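Local coordinates for protein transcription factor SKN7 (Chaetomium thermophilum, PDB 5D5W) that binds heat-shock-element DNA through its HSF-type helix-turn-helix domain and, as a homotrimeric transcription factor, probably acts in osmotic and oxidative stress signalling, at a contact of chain A with DNA. Coordinates in Å, arbitrary orientation; residue numbers count along the deposited sequence, not the author numbering.

A contact of chain A with DNA. Residues 3-4, 58, 62, 102. With nucleotides of chain B.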
loop_
_atom_site.group_PDB
_atom_site.type_symbol
_atom_site.label_atom_id
_atom_site.label_comp_id
_atom_site.label_asym_id
_atom_site.label_seq_id
_atom_site.Cartn_x
_atom_site.Cartn_y
_atom_site.Cartn_z
ATOM N N ASP A 3 -9.471 -1.220 -21.120
ATOM C CA ASP A 3 -9.979 -2.247 -20.199
ATOM C C ASP A 3 -10.016 -1.761 -18.750
ATOM O O ASP A 3 -11.012 -1.952 -18.041
ATOM C CB ASP A 3 -9.118 -3.512 -20.311
ATOM C CG ASP A 3 -9.778 -4.731 -19.695
ATOM O OD1 ASP A 3 -10.000 -4.727 -18.464
ATOM O OD2 ASP A 3 -10.061 -5.699 -20.440
ATOM N N PHE A 4 -8.920 -1.135 -18.327
ATOM C CA PHE A 4 -8.766 -0.620 -16.962
ATOM C C PHE A 4 -9.821 0.419 -16.640
ATOM O O PHE A 4 -10.440 0.377 -15.581
ATOM C CB PHE A 4 -7.368 -0.005 -16.781
ATOM C CG PHE A 4 -7.137 0.630 -15.432
ATOM C CD1 PHE A 4 -6.865 -0.149 -14.318
ATOM C CD2 PHE A 4 -7.156 2.007 -15.288
ATOM C CE1 PHE A 4 -6.646 0.429 -13.080
ATOM C CE2 PHE A 4 -6.941 2.593 -14.054
ATOM C CZ PHE A 4 -6.682 1.800 -12.949
ATOM N N GLN A 58 -1.426 1.604 -11.938
ATOM C CA GLN A 58 -2.285 1.681 -13.120
ATOM C C GLN A 58 -2.931 3.051 -13.268
ATOM O O GLN A 58 -3.119 3.544 -14.372
ATOM C CB GLN A 58 -3.392 0.618 -13.053
ATOM C CG GLN A 58 -2.977 -0.780 -13.499
ATOM C CD GLN A 58 -2.825 -0.887 -15.009
ATOM O OE1 GLN A 58 -1.851 -0.390 -15.587
ATOM N NE2 GLN A 58 -3.784 -1.533 -15.655
ATOM N N TYR A 62 -2.234 5.464 -16.603
ATOM C CA TYR A 62 -3.261 6.029 -17.482
ATOM C C TYR A 62 -3.582 7.507 -17.182
ATOM O O TYR A 62 -4.644 8.016 -17.557
ATOM C CB TYR A 62 -4.545 5.210 -17.368
ATOM C CG TYR A 62 -4.530 3.898 -18.105
ATOM C CD1 TYR A 62 -5.241 3.734 -19.282
ATOM C CD2 TYR A 62 -3.818 2.822 -17.620
ATOM C CE1 TYR A 62 -5.239 2.527 -19.953
ATOM C CE2 TYR A 62 -3.815 1.613 -18.282
ATOM C CZ TYR A 62 -4.528 1.477 -19.442
ATOM O OH TYR A 62 -4.516 0.271 -20.095
ATOM N N ARG A 102 -5.971 7.149 -22.159
ATOM C CA ARG A 102 -4.976 6.077 -22.283
ATOM C C ARG A 102 -3.530 6.543 -22.179
ATOM O O ARG A 102 -3.231 7.726 -22.353
ATOM C CB ARG A 102 -5.156 5.315 -23.607
ATOM C CG ARG A 102 -4.682 3.862 -23.555
ATOM C CD ARG A 102 -5.484 2.962 -24.488
ATOM N NE ARG A 102 -5.529 1.570 -24.027
ATOM C CZ ARG A 102 -6.282 0.610 -24.572
ATOM N NH1 ARG A 102 -6.249 -0.623 -24.071
ATOM N NH2 ARG A 102 -7.071 0.868 -25.614
ATOM O "O5'" DG B 1 -2.680 -1.505 -23.842
ATOM C "C5'" DG B 1 -2.429 -2.910 -24.076
ATOM C "C4'" DG B 1 -2.443 -3.683 -22.775
ATOM O "O4'" DG B 1 -1.650 -4.887 -22.677
ATOM C "C3'" DG B 1 -2.449 -3.023 -21.397
ATOM O "O3'" DG B 1 -3.580 -3.482 -20.658
ATOM C "C2'" DG B 1 -1.167 -3.546 -20.779
ATOM C "C1'" DG B 1 -1.033 -4.937 -21.395
ATOM N N9 DG B 1 0.337 -5.399 -21.583
ATOM C C8 DG B 1 1.276 -4.886 -22.446
ATOM N N7 DG B 1 2.415 -5.520 -22.398
ATOM C C5 DG B 1 2.215 -6.515 -21.451
ATOM C C6 DG B 1 3.093 -7.520 -20.975
ATOM O O6 DG B 1 4.265 -7.738 -21.305
ATOM N N1 DG B 1 2.482 -8.320 -20.015
ATOM C C2 DG B 1 1.191 -8.174 -19.569
ATOM N N2 DG B 1 0.784 -9.042 -18.630
ATOM N N3 DG B 1 0.363 -7.242 -20.006
ATOM C C4 DG B 1 0.936 -6.455 -20.940
ATOM P P DG B 2 -3.948 -2.827 -19.259
ATOM O OP1 DG B 2 -5.430 -2.832 -19.128
ATOM O OP2 DG B 2 -3.178 -1.562 -19.114
ATOM O "O5'" DG B 2 -3.377 -3.871 -18.202
ATOM C "C5'" DG B 2 -3.939 -5.190 -18.112
ATOM C "C4'" DG B 2 -3.320 -5.969 -16.975
ATOM O "O4'" DG B 2 -1.948 -6.318 -17.280
ATOM C "C3'" DG B 2 -3.272 -5.251 -15.628
ATOM O "O3'" DG B 2 -3.524 -6.254 -14.638
ATOM C "C2'" DG B 2 -1.860 -4.694 -15.587
ATOM C "C1'" DG B 2 -1.072 -5.788 -16.291
ATOM N N9 DG B 2 0.158 -5.382 -16.967
ATOM C C8 DG B 2 0.317 -4.326 -17.831
ATOM N N7 DG B 2 1.524 -4.246 -18.324
ATOM C C5 DG B 2 2.194 -5.330 -17.772
ATOM C C6 DG B 2 3.535 -5.763 -17.938
ATOM O O6 DG B 2 4.427 -5.263 -18.638
ATOM N N1 DG B 2 3.804 -6.898 -17.180
ATOM C C2 DG B 2 2.898 -7.540 -16.369
ATOM N N2 DG B 2 3.347 -8.626 -15.720
ATOM N N3 DG B 2 1.640 -7.154 -16.218
ATOM C C4 DG B 2 1.361 -6.049 -16.942
ATOM P P DT B 3 -3.706 -5.874 -13.113
ATOM O OP1 DT B 3 -4.804 -6.723 -12.577
ATOM O OP2 DT B 3 -3.787 -4.392 -12.994
ATOM O "O5'" DT B 3 -2.335 -6.356 -12.471
ATOM C "C5'" DT B 3 -1.988 -7.747 -12.513
ATOM C "C4'" DT B 3 -0.579 -7.943 -12.011
ATOM O "O4'" DT B 3 0.349 -7.333 -12.933
ATOM C "C3'" DT B 3 -0.296 -7.319 -10.644
ATOM O "O3'" DT B 3 0.206 -8.338 -9.781
ATOM C "C2'" DT B 3 0.742 -6.248 -10.933
ATOM C "C1'" DT B 3 1.400 -6.750 -12.201
ATOM N N1 DT B 3 2.011 -5.708 -13.052
ATOM C C2 DT B 3 3.315 -5.859 -13.472
ATOM O O2 DT B 3 4.012 -6.811 -13.159
ATOM N N3 DT B 3 3.777 -4.845 -14.273
ATOM C C4 DT B 3 3.085 -3.719 -14.675
ATOM O O4 DT B 3 3.636 -2.883 -15.385
ATOM C C5 DT B 3 1.722 -3.631 -14.203
ATOM C C7 DT B 3 0.889 -2.453 -14.600
ATOM C C6 DT B 3 1.260 -4.618 -13.428
#
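Tyr62 donates a short hydrogen bond from its phenolic OH to OP2 of the DG2 phosphate, 2.5 Å away, the phosphate oxygen lying at the edge of the ring and in its plane. The tyrosine is brought to the DNA backbone by a chi1 of -77°, with CG beside its own N. No base stacks on the ring; one face instead receives CB of Phe4, 4.1 Å above the plane toward the rim. Gln58 comes in along the sugar-phosphate strand between the DG2 and DT3 phosphates. Its chain bends at chi2 (-74°), turning the amide back toward DG2: NE2 is 3.5 Å from OP2 of DG2, too long to count as a firm bond, while OE1 lies 3.6 Å from C7, the thymine methyl of DT3. CD lies 4.0 Å from C2' of the DG2 sugar, and OE1 also meets the edge of the Tyr62 ring. Were Gln58 shortened to an alanine, the DT3 methyl and the DG2 sugar would probably lose the amide that packs on them. The poorly ordered Arg102 has NH1 3.7 Å from O5' of DG1, a terminal hydroxyl, so any pull on the strand would come from phosphates further off, such as that of DG2. Asp3, also poorly ordered, approaches OP1 of DG2 with CB, at 3.9 Å, while its carboxylate points away, which is likely to limit repulsion. At the start of helix 3-12, the backbone N of Phe4 is 4.0 Å from OP1 of DG2, and the positive end of the helix dipole may favour this phosphate. The patch thus joins that helix start to helix 52-61, the recognition helix of the winged helix-turn-helix fold, with Tyr62 just beyond its end and Arg102 near the C-terminus of the chain.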